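Local coordinates for protein acetate CoA-transferase subunit beta (Escherichia coli DH5[alpha], PDB 5DBN) that transfers coenzyme A between acyl-CoA thioesters and short-chain carboxylates such as acetoacetate and butanoate, through a covalent enzyme-CoA intermediate, during short-chain fatty acid degradation, at residues 10-15 and 33-38; 47-52 and 68-73; 106-111 and 151-156; 181-186 and 201-206. One frame throughout, in Å; residues are numbered along the deposited sequence.

Contact 1 of 4, residues 10-15 and 33-38; sequences RVAQEL and NYLPEG
Leu35 and Leu15 are brought together by matching torsions: each CG lies anti to its own carbonyl carbon, beside the backbone N (chi1 -61° in Leu35, -53° in Leu15), and the branches meet as Leu35 CD2 to Leu15 CD1 at 3.9 Å, the two chains at an oblique angle to each other. Beside this pair Ala12 points its short CB at residues 33-38. It lies over the peptide that follows Tyr34, 3.2 Å from Tyr34 O, and also meets Tyr34 CB at 3.9 Å, while the phenol ring of Tyr34 leads away from residues 10-15. Pro36 comes in from the other end of this patch: its CD is 3.7 Å from Ala12 O. Its CG meets Gln13 CG at 4.2 Å, with the two side chains crossing at about a right angle near the exposed margin. The contact is thus mainly apolar, methyl and methylene groups against each other and against one carbonyl oxygen from each segment, Ala12 O and Tyr34 O. Away from the loop, Arg10 grips Glu14 end-on, NH1 and NH2 both donating to OE1, in a salt bridge of 3.2 Å between Arg10 NH2 and Glu14 OE1. Lys134 and Arg175 also pair with the Glu14 carboxylate, which probably stabilises its charge. Helix 3-12 and the residues just after it are therefore packed on the linker between strands 20-23 and 42-45. Tyr34 extends the contact back along the helix to Gln5 and Ala8, Ala12 and Leu15 also touch Val31, and Val11 and Leu15 rest on Val97 and Ala95 of strand 95-98.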
loop_
_atom_site.group_PDB
_atom_site.type_symbol
_atom_site.label_atom_id
_atom_site.label_comp_id
_atom_site.label_asym_id
_atom_site.label_seq_id
_atom_site.Cartn_x
_atom_site.Cartn_y
_atom_site.Cartn_z
ATOM N N ARG B 10 -32.484 -9.635 -14.292
ATOM C CA ARG B 10 -32.617 -10.336 -13.019
ATOM C C ARG B 10 -31.486 -9.990 -12.047
ATOM O O ARG B 10 -31.730 -9.766 -10.862
ATOM C CB ARG B 10 -32.675 -11.852 -13.241
ATOM C CG ARG B 10 -32.739 -12.671 -11.950
ATOM C CD ARG B 10 -33.923 -12.272 -11.073
ATOM N NE ARG B 10 -33.860 -12.878 -9.745
ATOM C CZ ARG B 10 -33.219 -12.347 -8.705
ATOM N NH1 ARG B 10 -32.563 -11.200 -8.827
ATOM N NH2 ARG B 10 -33.223 -12.971 -7.537
ATOM N N VAL B 11 -30.254 -9.953 -12.546
ATOM C CA VAL B 11 -29.108 -9.598 -11.714
ATOM C C VAL B 11 -29.255 -8.179 -11.168
ATOM O O VAL B 11 -28.920 -7.910 -10.012
ATOM C CB VAL B 11 -27.778 -9.722 -12.494
ATOM C CG1 VAL B 11 -26.613 -9.162 -11.685
ATOM C CG2 VAL B 11 -27.505 -11.174 -12.862
ATOM N N ALA B 12 -29.753 -7.275 -12.005
ATOM C CA ALA B 12 -29.956 -5.888 -11.601
ATOM C C ALA B 12 -30.893 -5.790 -10.402
ATOM O O ALA B 12 -30.713 -4.941 -9.530
ATOM C CB ALA B 12 -30.503 -5.077 -12.766
ATOM N N GLN B 13 -31.895 -6.663 -10.367
ATOM C CA GLN B 13 -32.855 -6.689 -9.267
ATOM C C GLN B 13 -32.239 -7.230 -7.974
ATOM O O GLN B 13 -32.812 -7.075 -6.897
ATOM C CB GLN B 13 -34.080 -7.523 -9.654
ATOM C CG GLN B 13 -34.956 -6.866 -10.714
ATOM C CD GLN B 13 -36.090 -7.757 -11.188
ATOM O OE1 GLN B 13 -36.130 -8.949 -10.884
ATOM N NE2 GLN B 13 -37.021 -7.178 -11.938
ATOM N N GLU B 14 -31.065 -7.846 -8.080
ATOM C CA GLU B 14 -30.395 -8.417 -6.913
ATOM C C GLU B 14 -29.639 -7.353 -6.131
ATOM O O GLU B 14 -29.473 -7.463 -4.916
ATOM C CB GLU B 14 -29.423 -9.521 -7.337
ATOM C CG GLU B 14 -28.827 -10.309 -6.178
ATOM C CD GLU B 14 -29.849 -11.158 -5.445
ATOM O OE1 GLU B 14 -30.953 -11.378 -5.989
ATOM O OE2 GLU B 14 -29.545 -11.601 -4.318
ATOM N N LEU B 15 -29.179 -6.325 -6.836
ATOM C CA LEU B 15 -28.370 -5.282 -6.226
ATOM C C LEU B 15 -29.197 -4.412 -5.286
ATOM O O LEU B 15 -30.361 -4.123 -5.561
ATOM C CB LEU B 15 -27.728 -4.411 -7.307
ATOM C CG LEU B 15 -26.934 -5.158 -8.380
ATOM C CD1 LEU B 15 -26.398 -4.188 -9.419
ATOM C CD2 LEU B 15 -25.801 -5.959 -7.758
ATOM N N ASN B 33 -27.889 -1.254 -17.170
ATOM C CA ASN B 33 -28.968 -0.719 -17.994
ATOM C C ASN B 33 -30.349 -1.178 -17.536
ATOM O O ASN B 33 -31.344 -0.932 -18.221
ATOM C CB ASN B 33 -28.765 -1.135 -19.454
ATOM C CG ASN B 33 -27.420 -0.705 -20.005
ATOM O OD1 ASN B 33 -26.808 0.248 -19.517
ATOM N ND2 ASN B 33 -26.950 -1.408 -21.030
ATOM N N TYR B 34 -30.409 -1.846 -16.386
ATOM C CA TYR B 34 -31.667 -2.399 -15.885
ATOM C C TYR B 34 -31.842 -2.188 -14.382
ATOM O O TYR B 34 -32.589 -2.921 -13.733
ATOM C CB TYR B 34 -31.755 -3.891 -16.215
ATOM C CG TYR B 34 -31.808 -4.178 -17.698
ATOM C CD1 TYR B 34 -32.998 -4.074 -18.404
ATOM C CD2 TYR B 34 -30.666 -4.559 -18.390
ATOM C CE1 TYR B 34 -33.050 -4.335 -19.757
ATOM C CE2 TYR B 34 -30.709 -4.825 -19.744
ATOM C CZ TYR B 34 -31.902 -4.710 -20.423
ATOM O OH TYR B 34 -31.945 -4.974 -21.771
ATOM N N LEU B 35 -31.157 -1.195 -13.825
ATOM C CA LEU B 35 -31.295 -0.892 -12.405
ATOM C C LEU B 35 -32.709 -0.397 -12.104
ATOM O O LEU B 35 -33.178 0.550 -12.735
ATOM C CB LEU B 35 -30.269 0.154 -11.972
ATOM C CG LEU B 35 -28.805 -0.247 -12.155
ATOM C CD1 LEU B 35 -27.891 0.941 -11.878
ATOM C CD2 LEU B 35 -28.445 -1.416 -11.252
ATOM N N PRO B 36 -33.407 -1.049 -11.156
ATOM C CA PRO B 36 -34.751 -0.573 -10.803
ATOM C C PRO B 36 -34.748 0.844 -10.236
ATOM O O PRO B 36 -33.703 1.338 -9.815
ATOM C CB PRO B 36 -35.214 -1.575 -9.740
ATOM C CG PRO B 36 -34.395 -2.791 -9.969
ATOM C CD PRO B 36 -33.068 -2.302 -10.456
ATOM N N GLU B 37 -35.916 1.477 -10.217
ATOM C CA GLU B 37 -36.053 2.830 -9.689
ATOM C C GLU B 37 -35.766 2.859 -8.191
ATOM O O GLU B 37 -36.230 1.995 -7.445
ATOM C CB GLU B 37 -37.454 3.378 -9.969
ATOM C CG GLU B 37 -37.823 3.448 -11.450
ATOM C CD GLU B 37 -36.991 4.457 -12.229
ATOM O OE1 GLU B 37 -37.053 4.440 -13.477
ATOM O OE2 GLU B 37 -36.279 5.269 -11.599
ATOM N N GLY B 38 -34.995 3.851 -7.760
ATOM C CA GLY B 38 -34.651 3.998 -6.357
ATOM C C GLY B 38 -33.372 3.268 -5.995
ATOM O O GLY B 38 -32.859 3.418 -4.887
#

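Contact 2 of 4, residues 47-52 and 68-73; sequences NGFLGL and QPCGVL
A two-stranded antiparallel sheet, strands 51-53 and 71-73, forms here where Leu52 faces Val72 as a non-hydrogen-bonded pair, with Leu52 CA and Val72 CA 4.7 Å apart. Leu73 N donates to Gly51 O at 3.0 Å (N-H...O 160°), in the carbonyl plane, and Val72 CA leans on the same oxygen in a CA-H...O contact of 3.3 Å. A further backbone bond, Gly71 with Gly53, continues the pairing. Gly51 has a positive phi at which a side chain would jam against the preceding carbonyl O, and the chain turns its corner just before it, at Leu50. Next to the paired strands, Phe49 and Cys70 meet. Phe49 CG and Cys70 SG each lie between backbone N and carbonyl carbon (chi1 59° and 69°), and Cys70 SG approaches Phe49 CZ obliquely at 3.9 Å, a sulfur-aromatic contact. Val72 CG1 touches Phe49 CE2 at 4.1 Å. Leu52 CD1 reaches back to Gly71 O at 3.5 Å and also packs on the cysteine sulfur. Leu62 and Met78 add to this apolar cluster, and side chains of neighbouring subunits pack on Asn47, Phe49 and Leu50. Gly48 and Phe49 both face Ser45 in a G1 beta bulge. Asn47 and Gly48 are themselves the end of the Ser-Glu-Asn-Gly sequence of 3-oxoacid CoA-transferase B subunits, whose Glu46 is the predicted active-site residue.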
loop_
_atom_site.group_PDB
_atom_site.type_symbol
_atom_site.label_atom_id
_atom_site.label_comp_id
_atom_site.label_asym_id
_atom_site.label_seq_id
_atom_site.Cartn_x
_atom_site.Cartn_y
_atom_site.Cartn_z
ATOM N N ASN B 47 -9.045 -0.637 -13.299
ATOM C CA ASN B 47 -7.897 0.178 -13.687
ATOM C C ASN B 47 -7.694 1.390 -12.774
ATOM O O ASN B 47 -6.725 2.134 -12.934
ATOM C CB ASN B 47 -8.030 0.617 -15.151
ATOM C CG ASN B 47 -9.395 1.181 -15.476
ATOM O OD1 ASN B 47 -10.394 0.814 -14.859
ATOM N ND2 ASN B 47 -9.450 2.060 -16.471
ATOM N N GLY B 48 -8.607 1.587 -11.824
ATOM C CA GLY B 48 -8.342 2.445 -10.680
ATOM C C GLY B 48 -9.216 3.670 -10.490
ATOM O O GLY B 48 -8.701 4.781 -10.384
ATOM N N PHE B 49 -10.531 3.483 -10.434
ATOM C CA PHE B 49 -11.414 4.565 -10.004
ATOM C C PHE B 49 -12.817 4.094 -9.626
ATOM O O PHE B 49 -13.269 3.027 -10.043
ATOM C CB PHE B 49 -11.498 5.651 -11.086
ATOM C CG PHE B 49 -12.002 5.169 -12.417
ATOM C CD1 PHE B 49 -11.129 4.642 -13.354
ATOM C CD2 PHE B 49 -13.341 5.285 -12.750
ATOM C CE1 PHE B 49 -11.585 4.215 -14.584
ATOM C CE2 PHE B 49 -13.802 4.862 -13.981
ATOM C CZ PHE B 49 -12.924 4.327 -14.900
ATOM N N LEU B 50 -13.479 4.903 -8.803
ATOM C CA LEU B 50 -14.863 4.678 -8.400
ATOM C C LEU B 50 -15.762 5.743 -9.009
ATOM O O LEU B 50 -15.358 6.900 -9.149
ATOM C CB LEU B 50 -14.993 4.692 -6.875
ATOM C CG LEU B 50 -14.523 3.434 -6.147
ATOM C CD1 LEU B 50 -14.278 3.726 -4.681
ATOM C CD2 LEU B 50 -15.553 2.331 -6.300
ATOM N N GLY B 51 -16.981 5.350 -9.360
ATOM C CA GLY B 51 -17.938 6.258 -9.962
ATOM C C GLY B 51 -17.937 6.152 -11.474
ATOM O O GLY B 51 -18.105 7.153 -12.174
ATOM N N LEU B 52 -17.760 4.934 -11.981
ATOM C CA LEU B 52 -17.761 4.689 -13.420
ATOM C C LEU B 52 -19.133 4.976 -14.012
ATOM O O LEU B 52 -20.159 4.715 -13.383
ATOM C CB LEU B 52 -17.358 3.244 -13.723
ATOM C CG LEU B 52 -17.410 2.807 -15.189
ATOM C CD1 LEU B 52 -16.416 3.584 -16.033
ATOM C CD2 LEU B 52 -17.159 1.317 -15.308
ATOM N N GLN B 68 -11.713 0.504 -23.315
ATOM C CA GLN B 68 -12.600 1.297 -24.159
ATOM C C GLN B 68 -12.992 2.590 -23.453
ATOM O O GLN B 68 -13.104 2.618 -22.226
ATOM C CB GLN B 68 -13.852 0.497 -24.530
ATOM C CG GLN B 68 -13.567 -0.780 -25.307
ATOM C CD GLN B 68 -12.839 -0.520 -26.615
ATOM O OE1 GLN B 68 -12.970 0.551 -27.211
ATOM N NE2 GLN B 68 -12.065 -1.500 -27.067
ATOM N N PRO B 69 -13.199 3.670 -24.224
ATOM C CA PRO B 69 -13.516 4.969 -23.618
ATOM C C PRO B 69 -14.811 4.939 -22.810
ATOM O O PRO B 69 -15.820 4.407 -23.275
ATOM C CB PRO B 69 -13.640 5.906 -24.827
ATOM C CG PRO B 69 -13.902 5.017 -25.988
ATOM C CD PRO B 69 -13.179 3.742 -25.696
ATOM N N CYS B 70 -14.765 5.502 -21.607
ATOM C CA CYS B 70 -15.927 5.564 -20.731
ATOM C C CYS B 70 -16.054 6.967 -20.156
ATOM O O CYS B 70 -15.455 7.913 -20.670
ATOM C CB CYS B 70 -15.817 4.535 -19.604
ATOM S SG CYS B 70 -14.516 4.887 -18.396
ATOM N N GLY B 71 -16.843 7.096 -19.096
ATOM C CA GLY B 71 -17.009 8.363 -18.414
ATOM C C GLY B 71 -17.085 8.162 -16.916
ATOM O O GLY B 71 -16.861 7.057 -16.421
ATOM N N VAL B 72 -17.393 9.239 -16.201
ATOM C CA VAL B 72 -17.556 9.195 -14.753
ATOM C C VAL B 72 -18.746 10.042 -14.320
ATOM O O VAL B 72 -19.205 10.911 -15.064
ATOM C CB VAL B 72 -16.295 9.700 -14.020
ATOM C CG1 VAL B 72 -15.144 8.715 -14.176
ATOM C CG2 VAL B 72 -15.904 11.086 -14.519
ATOM N N LEU B 73 -19.246 9.768 -13.119
ATOM C CA LEU B 73 -20.336 10.541 -12.537
ATOM C C LEU B 73 -19.774 11.506 -11.497
ATOM O O LEU B 73 -18.615 11.386 -11.106
ATOM C CB LEU B 73 -21.380 9.613 -11.914
ATOM C CG LEU B 73 -22.015 8.606 -12.877
ATOM C CD1 LEU B 73 -22.947 7.660 -12.137
ATOM C CD2 LEU B 73 -22.768 9.324 -13.989
#

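Contact 3 of 4, residues 106-111 and 151-156; sequences EANLAN and LRRCTM
Cys154 and Ala110 meet at the middle of this contact, where Cys154 SG lies 4.4 Å from Ala110 CB and 4.0 Å from Asn108 O. SG is held at these two atoms by a first torsion that sets it anti to its own carbonyl carbon (chi1 -67°). On one flank Ala110 CB meets Met156 CB at 4.2 Å, while the rest of the methionine chain leads away toward Pro115. On the other flank Asn108 ND2 stands over one face of the Arg153 guanidinium, offset toward its rim and 4.0 Å from Arg153 CD; the amide and guanidinium planes are 68° apart. The oxygen of that amide is taken up by His162, as Asn108 OD1 accepts from His162 N. In the next shell, the Asp104 carboxylate accepts Asn108 N on OD1 and Cys154 N on OD2, and Gln102 OE1 accepts the N-H groups of Thr155 and Met156. Ala110 is paired with Leu101 through its backbone. Direct contact is therefore van der Waals packing round a buried sulfur. Asp104 holds both segments, while Gln102 fixes 151-156 and His162 the Asn108 amide. Two backbone N-H groups, one from each segment, given to one carboxylate would probably favour its ionised form.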
loop_
_atom_site.group_PDB
_atom_site.type_symbol
_atom_site.label_atom_id
_atom_site.label_comp_id
_atom_site.label_asym_id
_atom_site.label_seq_id
_atom_site.Cartn_x
_atom_site.Cartn_y
_atom_site.Cartn_z
ATOM N N GLU B 106 -19.710 -27.423 -6.333
ATOM C CA GLU B 106 -18.795 -27.005 -5.275
ATOM C C GLU B 106 -18.526 -25.504 -5.337
ATOM O O GLU B 106 -17.600 -25.004 -4.697
ATOM C CB GLU B 106 -17.480 -27.781 -5.369
ATOM C CG GLU B 106 -17.644 -29.286 -5.217
ATOM C CD GLU B 106 -18.178 -29.681 -3.849
ATOM O OE1 GLU B 106 -17.812 -29.023 -2.853
ATOM O OE2 GLU B 106 -18.968 -30.647 -3.772
ATOM N N ALA B 107 -19.340 -24.798 -6.117
ATOM C CA ALA B 107 -19.253 -23.346 -6.258
ATOM C C ALA B 107 -17.924 -22.886 -6.858
ATOM O O ALA B 107 -17.560 -21.715 -6.740
ATOM C CB ALA B 107 -19.481 -22.670 -4.903
ATOM N N ASN B 108 -17.212 -23.794 -7.521
ATOM C CA ASN B 108 -15.992 -23.421 -8.226
ATOM C C ASN B 108 -16.340 -22.640 -9.489
ATOM O O ASN B 108 -17.443 -22.772 -10.018
ATOM C CB ASN B 108 -15.161 -24.654 -8.582
ATOM C CG ASN B 108 -14.817 -25.499 -7.371
ATOM O OD1 ASN B 108 -14.585 -24.978 -6.281
ATOM N ND2 ASN B 108 -14.780 -26.814 -7.557
ATOM N N LEU B 109 -15.401 -21.823 -9.960
ATOM C CA LEU B 109 -15.620 -20.996 -11.144
ATOM C C LEU B 109 -14.463 -21.107 -12.125
ATOM O O LEU B 109 -13.300 -21.163 -11.731
ATOM C CB LEU B 109 -15.812 -19.530 -10.750
ATOM C CG LEU B 109 -15.995 -18.535 -11.902
ATOM C CD1 LEU B 109 -17.299 -18.791 -12.646
ATOM C CD2 LEU B 109 -15.927 -17.108 -11.398
ATOM N N ALA B 110 -14.806 -21.141 -13.408
ATOM C CA ALA B 110 -13.835 -21.048 -14.489
ATOM C C ALA B 110 -14.356 -20.048 -15.516
ATOM O O ALA B 110 -15.441 -20.238 -16.069
ATOM C CB ALA B 110 -13.601 -22.407 -15.124
ATOM N N ASN B 111 -13.606 -18.975 -15.757
ATOM C CA ASN B 111 -14.065 -17.937 -16.678
ATOM C C ASN B 111 -12.940 -17.067 -17.229
ATOM O O ASN B 111 -13.168 -15.907 -17.581
ATOM C CB ASN B 111 -15.110 -17.046 -15.990
ATOM C CG ASN B 111 -14.496 -16.026 -15.039
ATOM O OD1 ASN B 111 -13.421 -16.235 -14.482
ATOM N ND2 ASN B 111 -15.192 -14.914 -14.849
ATOM N N LEU B 151 -21.789 -27.792 -14.161
ATOM C CA LEU B 151 -21.314 -29.176 -14.065
ATOM C C LEU B 151 -21.135 -29.684 -12.635
ATOM O O LEU B 151 -21.310 -28.943 -11.674
ATOM C CB LEU B 151 -19.983 -29.305 -14.809
ATOM C CG LEU B 151 -19.968 -28.760 -16.239
ATOM C CD1 LEU B 151 -18.558 -28.803 -16.810
ATOM C CD2 LEU B 151 -20.940 -29.529 -17.125
ATOM N N ARG B 152 -20.797 -30.963 -12.503
ATOM C CA ARG B 152 -20.430 -31.531 -11.210
ATOM C C ARG B 152 -19.066 -31.017 -10.779
ATOM O O ARG B 152 -18.830 -30.745 -9.603
ATOM C CB ARG B 152 -20.420 -33.058 -11.265
ATOM C CG ARG B 152 -21.795 -33.680 -11.403
ATOM C CD ARG B 152 -21.712 -35.194 -11.449
ATOM N NE ARG B 152 -23.035 -35.808 -11.507
ATOM C CZ ARG B 152 -23.258 -37.117 -11.437
ATOM N NH1 ARG B 152 -22.244 -37.962 -11.317
ATOM N NH2 ARG B 152 -24.499 -37.582 -11.490
ATOM N N ARG B 153 -18.169 -30.894 -11.750
ATOM C CA ARG B 153 -16.822 -30.400 -11.511
ATOM C C ARG B 153 -16.320 -29.728 -12.777
ATOM O O ARG B 153 -16.399 -30.308 -13.859
ATOM C CB ARG B 153 -15.888 -31.541 -11.098
ATOM C CG ARG B 153 -14.428 -31.135 -10.902
ATOM C CD ARG B 153 -14.278 -30.043 -9.851
ATOM N NE ARG B 153 -12.882 -29.812 -9.475
ATOM C CZ ARG B 153 -12.047 -28.992 -10.109
ATOM N NH1 ARG B 153 -12.447 -28.303 -11.170
ATOM N NH2 ARG B 153 -10.801 -28.859 -9.676
ATOM N N CYS B 154 -15.816 -28.506 -12.642
ATOM C CA CYS B 154 -15.286 -27.775 -13.786
ATOM C C CYS B 154 -14.162 -28.577 -14.433
ATOM O O CYS B 154 -13.313 -29.131 -13.738
ATOM C CB CYS B 154 -14.776 -26.398 -13.359
ATOM S SG CYS B 154 -16.065 -25.257 -12.802
ATOM N N THR B 155 -14.167 -28.644 -15.762
ATOM C CA THR B 155 -13.115 -29.344 -16.491
ATOM C C THR B 155 -12.087 -28.334 -16.989
ATOM O O THR B 155 -10.939 -28.684 -17.256
ATOM C CB THR B 155 -13.681 -30.161 -17.678
ATOM O OG1 THR B 155 -12.637 -30.950 -18.265
ATOM C CG2 THR B 155 -14.284 -29.252 -18.731
ATOM N N MET B 156 -12.510 -27.078 -17.110
ATOM C CA MET B 156 -11.618 -26.003 -17.523
ATOM C C MET B 156 -10.876 -25.441 -16.310
ATOM O O MET B 156 -11.324 -25.618 -15.176
ATOM C CB MET B 156 -12.400 -24.894 -18.226
ATOM C CG MET B 156 -13.153 -25.351 -19.464
ATOM S SD MET B 156 -14.009 -23.990 -20.285
ATOM C CE MET B 156 -14.841 -24.858 -21.610
#

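Contact 4 of 4, residues 181-186 and 201-206; sequences MWLTEI and ARFEVA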
loop_
_atom_site.group_PDB
_atom_site.type_symbol
_atom_site.label_atom_id
_atom_site.label_comp_id
_atom_site.label_asym_id
_atom_site.label_seq_id
_atom_site.Cartn_x
_atom_site.Cartn_y
_atom_site.Cartn_z
ATOM N N MET B 181 -25.777 -26.420 -3.147
ATOM C CA MET B 181 -26.324 -25.684 -4.276
ATOM C C MET B 181 -27.844 -25.791 -4.295
ATOM O O MET B 181 -28.396 -26.891 -4.234
ATOM C CB MET B 181 -25.729 -26.214 -5.582
ATOM C CG MET B 181 -26.119 -25.437 -6.823
ATOM S SD MET B 181 -25.413 -26.183 -8.302
ATOM C CE MET B 181 -25.811 -24.938 -9.525
ATOM N N TRP B 182 -28.511 -24.645 -4.378
ATOM C CA TRP B 182 -29.968 -24.589 -4.342
ATOM C C TRP B 182 -30.547 -23.933 -5.588
ATOM O O TRP B 182 -30.132 -22.843 -5.976
ATOM C CB TRP B 182 -30.436 -23.828 -3.097
ATOM C CG TRP B 182 -30.277 -24.605 -1.835
ATOM C CD1 TRP B 182 -29.193 -24.619 -1.010
ATOM C CD2 TRP B 182 -31.240 -25.488 -1.249
ATOM N NE1 TRP B 182 -29.418 -25.459 0.053
ATOM C CE2 TRP B 182 -30.669 -26.004 -0.070
ATOM C CE3 TRP B 182 -32.529 -25.892 -1.608
ATOM C CZ2 TRP B 182 -31.342 -26.904 0.752
ATOM C CZ3 TRP B 182 -33.195 -26.785 -0.791
ATOM C CH2 TRP B 182 -32.603 -27.282 0.375
ATOM N N LEU B 183 -31.507 -24.610 -6.209
ATOM C CA LEU B 183 -32.300 -24.010 -7.272
ATOM C C LEU B 183 -33.400 -23.176 -6.623
ATOM O O LEU B 183 -34.344 -23.721 -6.052
ATOM C CB LEU B 183 -32.896 -25.080 -8.188
ATOM C CG LEU B 183 -33.902 -24.594 -9.234
ATOM C CD1 LEU B 183 -33.256 -23.610 -10.197
ATOM C CD2 LEU B 183 -34.497 -25.770 -9.992
ATOM N N THR B 184 -33.266 -21.856 -6.704
ATOM C CA THR B 184 -34.161 -20.952 -5.990
ATOM C C THR B 184 -35.224 -20.313 -6.889
ATOM O O THR B 184 -36.301 -19.956 -6.412
ATOM C CB THR B 184 -33.358 -19.840 -5.288
ATOM O OG1 THR B 184 -32.520 -19.174 -6.241
ATOM C CG2 THR B 184 -32.488 -20.431 -4.183
ATOM N N GLU B 185 -34.918 -20.153 -8.174
ATOM C CA GLU B 185 -35.902 -19.645 -9.133
ATOM C C GLU B 185 -35.827 -20.352 -10.482
ATOM O O GLU B 185 -34.757 -20.782 -10.917
ATOM C CB GLU B 185 -35.725 -18.139 -9.347
ATOM C CG GLU B 185 -35.635 -17.331 -8.067
ATOM C CD GLU B 185 -35.347 -15.864 -8.323
ATOM O OE1 GLU B 185 -35.799 -15.339 -9.363
ATOM O OE2 GLU B 185 -34.677 -15.233 -7.479
ATOM N N ILE B 186 -36.982 -20.459 -11.132
ATOM C CA ILE B 186 -37.083 -20.959 -12.498
ATOM C C ILE B 186 -37.716 -19.880 -13.369
ATOM O O ILE B 186 -38.669 -19.222 -12.954
ATOM C CB ILE B 186 -37.915 -22.255 -12.570
ATOM C CG1 ILE B 186 -37.282 -23.328 -11.675
ATOM C CG2 ILE B 186 -38.030 -22.738 -14.017
ATOM C CD1 ILE B 186 -37.988 -24.675 -11.693
ATOM N N ALA B 201 -24.893 -30.462 -12.770
ATOM C CA ALA B 201 -24.657 -30.235 -11.350
ATOM C C ALA B 201 -25.781 -30.824 -10.504
ATOM O O ALA B 201 -26.950 -30.782 -10.890
ATOM C CB ALA B 201 -24.516 -28.751 -11.073
ATOM N N ARG B 202 -25.418 -31.381 -9.353
ATOM C CA ARG B 202 -26.399 -31.853 -8.382
ATOM C C ARG B 202 -26.886 -30.683 -7.537
ATOM O O ARG B 202 -26.079 -29.935 -6.982
ATOM C CB ARG B 202 -25.810 -32.932 -7.472
ATOM C CG ARG B 202 -25.160 -34.104 -8.183
ATOM C CD ARG B 202 -24.585 -35.073 -7.158
ATOM N NE ARG B 202 -23.807 -36.151 -7.762
ATOM C CZ ARG B 202 -22.524 -36.058 -8.099
ATOM N NH1 ARG B 202 -21.856 -34.927 -7.906
ATOM N NH2 ARG B 202 -21.906 -37.100 -8.635
ATOM N N PHE B 203 -28.202 -30.513 -7.449
ATOM C CA PHE B 203 -28.771 -29.419 -6.670
ATOM C C PHE B 203 -30.117 -29.803 -6.068
ATOM O O PHE B 203 -30.854 -30.614 -6.631
ATOM C CB PHE B 203 -28.927 -28.166 -7.536
ATOM C CG PHE B 203 -29.862 -28.341 -8.697
ATOM C CD1 PHE B 203 -31.225 -28.147 -8.543
ATOM C CD2 PHE B 203 -29.378 -28.692 -9.947
ATOM C CE1 PHE B 203 -32.088 -28.306 -9.609
ATOM C CE2 PHE B 203 -30.235 -28.851 -11.018
ATOM C CZ PHE B 203 -31.592 -28.657 -10.850
ATOM N N GLU B 204 -30.424 -29.214 -4.917
ATOM C CA GLU B 204 -31.720 -29.395 -4.279
ATOM C C GLU B 204 -32.634 -28.240 -4.664
ATOM O O GLU B 204 -32.176 -27.113 -4.855
ATOM C CB GLU B 204 -31.579 -29.486 -2.759
ATOM C CG GLU B 204 -30.799 -30.706 -2.287
ATOM C CD GLU B 204 -30.790 -30.852 -0.777
ATOM O OE1 GLU B 204 -31.809 -31.311 -0.217
ATOM O OE2 GLU B 204 -29.767 -30.499 -0.150
ATOM N N VAL B 205 -33.923 -28.533 -4.787
ATOM C CA VAL B 205 -34.909 -27.531 -5.166
ATOM C C VAL B 205 -35.576 -26.972 -3.916
ATOM O O VAL B 205 -35.956 -27.724 -3.018
ATOM C CB VAL B 205 -35.981 -28.121 -6.108
ATOM C CG1 VAL B 205 -36.950 -27.039 -6.567
ATOM C CG2 VAL B 205 -35.326 -28.789 -7.310
ATOM N N ALA B 206 -35.705 -25.649 -3.857
ATOM C CA ALA B 206 -36.375 -24.994 -2.741
ATOM C C ALA B 206 -37.837 -25.420 -2.676
ATOM O O ALA B 206 -38.522 -25.469 -3.697
ATOM C CB ALA B 206 -36.269 -23.487 -2.868
#
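Trp182 lays its indole across Glu204 on the neighbouring parallel strand. CG is anti to the carbonyl carbon, beside the backbone N (chi1 -74°), with Trp182 CB 4.1 Å from Glu204 O. Going outward, Trp182 CE3 approaches the same carbonyl oxygen at 3.5 Å. Trp182 CZ3 then meets Glu204 CB at 3.7 Å and, at the ring edge, Val205 O; Ala206 N also lies at the edge. Trp182 CH2 touches Glu204 CB and OE1, and Trp182 CZ2 reaches Glu204 OE2 at 4.0 Å. The methylene sits over one face in a CH-pi contact, Glu204 CB being 3.9 Å from the centroid of the Trp182 six-membered ring, and the carboxylate is tilted only 27° from the ring plane. An alanine in place of Trp182 would probably leave Glu204 CB and its carboxylate without the covering indole and open a gap beside Val205 O. Backbone bonds fix the register: Leu183 N donates to Glu204 O at 2.9 Å, Glu204 N to Met181 O, and Ala206 N to Leu183 O. On the face opposite Trp182, Leu183 lies side by side with Phe203 and Val205, its CB 3.5 Å from Phe203 CD1 and its CD2 4.1 Å from Val205 CG2. Phe203 in turn meets Phe174 edge-to-face, and helix 192-197 packs on Leu183 and Val205 through Leu192. Strand 180-186, helix 192-197 and strand 204-205 thus make a beta-alpha-beta crossover, with strand 204-205 outermost in this chain's mixed sheet.

How the contacts relate
From the N terminus the four contacts follow one another in series; none nests in or crosses another. Contact 1 closes a loop holding strand 20-23 and ties the end of helix 3-12 to the linker before strand 42-45. Contact 2 closes the next, where the chain has left strand 42-45 of the main mixed sheet for a small antiparallel pair, about 8 Å from contact 1 between nearest atoms. Contact 3 closes the longest loop, spanning helix 125-131 and strand 135-138, on the other side of the chain's centre. Contact 4 closes the last, round helix 192-197. Contact 4 touches two of the others: Glu185 forms a salt bridge with Arg10 of contact 1, and Ala201 packs on Leu151 of contact 3.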